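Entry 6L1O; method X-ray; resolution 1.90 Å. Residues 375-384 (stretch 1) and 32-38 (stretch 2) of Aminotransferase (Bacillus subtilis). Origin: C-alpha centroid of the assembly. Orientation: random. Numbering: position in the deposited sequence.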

# COMPACT_ATOMS: atom_id res chain seq x y z
N GLU B 375 7.66 14.72 -31.90
CA GLU B 375 6.62 15.41 -32.67
C GLU B 375 5.49 16.00 -31.79
O GLU B 375 4.83 16.98 -32.18
CB GLU B 375 6.07 14.51 -33.75
CG GLU B 375 7.10 14.23 -34.87
CD GLU B 375 7.59 15.49 -35.60
OE1 GLU B 375 6.75 16.41 -35.87
OE2 GLU B 375 8.84 15.61 -35.87
N ASP B 376 5.27 15.42 -30.62
CA ASP B 376 4.37 16.05 -29.64
C ASP B 376 5.00 17.32 -29.08
O ASP B 376 4.34 18.33 -28.94
CB ASP B 376 4.05 15.08 -28.49
CG ASP B 376 3.01 14.02 -28.86
OD1 ASP B 376 2.48 14.02 -30.00
OD2 ASP B 376 2.76 13.14 -28.00
N LEU B 377 6.32 17.27 -28.83
CA LEU B 377 7.04 18.47 -28.42
C LEU B 377 6.95 19.54 -29.51
O LEU B 377 6.77 20.74 -29.22
CB LEU B 377 8.48 18.15 -28.06
CG LEU B 377 8.71 17.10 -26.94
CD1 LEU B 377 10.18 16.87 -26.66
CD2 LEU B 377 8.01 17.53 -25.64
N ARG B 378 7.05 19.12 -30.77
CA ARG B 378 6.99 20.07 -31.85
C ARG B 378 5.63 20.68 -32.00
O ARG B 378 5.50 21.91 -32.22
CB ARG B 378 7.43 19.47 -33.17
CG ARG B 378 7.59 20.55 -34.28
CD ARG B 378 7.84 19.93 -35.65
NE ARG B 378 8.94 18.97 -35.61
CZ ARG B 378 10.23 19.26 -35.74
NH1 ARG B 378 10.63 20.51 -35.88
NH2 ARG B 378 11.13 18.27 -35.71
N GLU B 379 4.61 19.86 -31.94
CA GLU B 379 3.23 20.30 -32.10
C GLU B 379 2.79 21.27 -30.95
O GLU B 379 2.11 22.25 -31.19
CB GLU B 379 2.31 19.07 -32.17
CG GLU B 379 0.82 19.33 -32.35
CD GLU B 379 0.44 20.04 -33.63
OE1 GLU B 379 1.25 20.07 -34.60
OE2 GLU B 379 -0.70 20.59 -33.64
N PHE B 380 3.29 21.03 -29.74
CA PHE B 380 3.12 21.97 -28.61
C PHE B 380 3.60 23.38 -29.02
O PHE B 380 2.85 24.37 -28.93
CB PHE B 380 3.93 21.44 -27.39
CG PHE B 380 3.89 22.33 -26.19
CD1 PHE B 380 2.88 22.19 -25.24
CD2 PHE B 380 4.88 23.29 -26.00
CE1 PHE B 380 2.85 23.00 -24.11
CE2 PHE B 380 4.86 24.10 -24.87
CZ PHE B 380 3.86 23.96 -23.93
N VAL B 381 4.80 23.45 -29.57
CA VAL B 381 5.35 24.74 -29.99
C VAL B 381 4.55 25.33 -31.18
O VAL B 381 4.23 26.53 -31.17
CB VAL B 381 6.81 24.65 -30.34
CG1 VAL B 381 7.30 25.95 -30.98
CG2 VAL B 381 7.62 24.34 -29.10
N THR B 382 4.22 24.50 -32.15
CA THR B 382 3.41 24.93 -33.30
C THR B 382 2.08 25.57 -32.90
O THR B 382 1.67 26.60 -33.46
CB THR B 382 3.13 23.78 -34.26
OG1 THR B 382 4.36 23.37 -34.83
CG2 THR B 382 2.16 24.19 -35.41
N ARG B 383 1.43 24.98 -31.93
CA ARG B 383 0.13 25.48 -31.47
C ARG B 383 0.25 26.79 -30.71
O ARG B 383 -0.57 27.69 -30.90
CB ARG B 383 -0.58 24.44 -30.63
CG ARG B 383 -0.96 23.19 -31.38
CD ARG B 383 -1.64 22.26 -30.45
NE ARG B 383 -2.02 21.01 -31.06
CZ ARG B 383 -2.81 20.12 -30.50
NH1 ARG B 383 -3.30 20.35 -29.27
NH2 ARG B 383 -3.07 19.00 -31.14
N ILE B 384 1.28 26.91 -29.89
CA ILE B 384 1.47 28.09 -29.09
C ILE B 384 1.89 29.28 -29.95
O ILE B 384 1.57 30.43 -29.64
CB ILE B 384 2.49 27.82 -27.96
CG1 ILE B 384 1.88 26.84 -26.95
CG2 ILE B 384 2.91 29.11 -27.26
CD1 ILE B 384 2.79 26.61 -25.70
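Stretch 2 (32-38) AHIINLG

Stretch 2 runs as an extended segment past one flank of the helix that fills all of stretch 1. From Ala-32 to Asn-36 its backbone keeps to the extended region, with Ile-35 and Asn-36 in strand conformation; at Leu-37 psi falls to 28° and at Gly-38 to -5°, so the chain bends as it leaves the helix. The direction can be read from the partners: His-33 meets Arg-383, Ile-35 lies nearest Phe-380, with 6.5 Å between their CA atoms, and Leu-37 lies nearest Leu-377, with 8.2 Å between theirs. As stretch 2 advances, its partners step back toward the start of the helix, yet it cuts steeply across the helix, closer to perpendicular than to antiparallel. At least 340 residues of sequence separate any touching pair, and the contact buries 402 Å² in all.

Ala-32 makes no contact. His-33 turns its CA-to-CB bond toward the helix, but the ring is not modelled beyond CB, and the contact that can be read best is that of its carbonyl. Arg-383 takes hold of it from two nitrogens: NH1 donates to O of His-33 at 2.7 Å, and NH2 adds a weak bond to the same O at 3.2 Å. The oxygen lies near the guanidinium plane, as such a forked arrangement requires. The arginine is held from behind by its own helix, where NE of Arg-383 donates to OE2 of Glu-379 at 2.9 Å in a salt bridge one turn back. With chi2 and chi3 both t, the side chain is extended, and its polar end is shared between a carboxylate and a backbone carbonyl.

Ile-34 points away and is scarcely covered. Ile-35 points toward the helix and gives up 111 Å², the largest share of any residue here. Its CD1 reaches the helix backbone itself, 3.6 Å from O of Asp-376 and 3.5 Å from N of Phe-380, two atoms already paired with each other in a helical hydrogen bond. The same methyl comes 3.2 Å from CG of Glu-379, a tight approach to the aliphatic part of an acidic side chain. CG2 of Ile-35 lies at the edge of the Phe-380 ring, 4.2 Å from CB of that residue, while CG1 of Ile-35 packs over one face of the guanidinium, 3.9 Å from NH1 of Arg-383.

Asn-36 points away again, as the alternation of an extended chain predicts, and its OD1 accepts a bond from N of Gly-38 at 2.8 Å, bracing the bend. Between them Leu-37 turns toward the helix. Its CD1 sits over the face of the Phe-380 ring, 3.7 Å from the centroid and 3.5 Å from CD1 of Phe-380, a CH-pi contact; its CD2 meets CD2 of Leu-377 at 4.0 Å. Gly-38 does not touch the helix.

The rule is economical: alternate residues face the helix, branched aliphatics fill the middle and one end, and an arginine ties the other end to a main-chain carbonyl.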

# COMPACT_ATOMS: atom_id res chain seq x y z
N ALA B 32 -11.68 18.26 -28.58
CA ALA B 32 -10.29 18.76 -28.46
C ALA B 32 -9.24 17.63 -28.50
O ALA B 32 -9.43 16.59 -27.84
CB ALA B 32 -10.15 19.58 -27.17
N HIS B 33 -8.16 17.82 -29.29
CA HIS B 33 -6.98 16.91 -29.28
C HIS B 33 -5.88 17.57 -28.43
O HIS B 33 -5.24 18.52 -28.88
CB HIS B 33 -6.42 16.65 -30.68
N ILE B 34 -5.69 17.08 -27.22
CA ILE B 34 -4.83 17.77 -26.23
C ILE B 34 -3.42 17.19 -26.23
O ILE B 34 -3.23 15.99 -26.21
CB ILE B 34 -5.48 17.80 -24.83
CG1 ILE B 34 -6.71 18.75 -24.87
CG2 ILE B 34 -4.49 18.32 -23.79
CD1 ILE B 34 -7.45 18.89 -23.57
N ILE B 35 -2.42 18.06 -26.25
CA ILE B 35 -1.03 17.66 -26.02
C ILE B 35 -0.66 17.93 -24.57
O ILE B 35 -0.63 19.10 -24.15
CB ILE B 35 -0.08 18.47 -26.88
CG1 ILE B 35 -0.25 18.05 -28.33
CG2 ILE B 35 1.35 18.28 -26.41
CD1 ILE B 35 0.80 18.67 -29.17
N ASN B 36 -0.34 16.87 -23.84
CA ASN B 36 -0.18 16.96 -22.39
C ASN B 36 1.31 16.90 -21.95
O ASN B 36 1.90 15.86 -21.84
CB ASN B 36 -1.00 15.85 -21.74
CG ASN B 36 -0.82 15.80 -20.23
OD1 ASN B 36 -0.31 16.74 -19.60
ND2 ASN B 36 -1.21 14.68 -19.64
N LEU B 37 1.89 18.06 -21.71
CA LEU B 37 3.22 18.12 -21.13
C LEU B 37 3.16 18.47 -19.63
O LEU B 37 4.08 19.09 -19.10
CB LEU B 37 4.08 19.11 -21.87
CG LEU B 37 4.14 18.93 -23.39
CD1 LEU B 37 5.16 19.88 -24.00
CD2 LEU B 37 4.42 17.49 -23.79
N GLY B 38 2.06 18.09 -18.98
CA GLY B 38 1.83 18.51 -17.59
C GLY B 38 2.16 17.49 -16.52
O GLY B 38 2.04 17.82 -15.34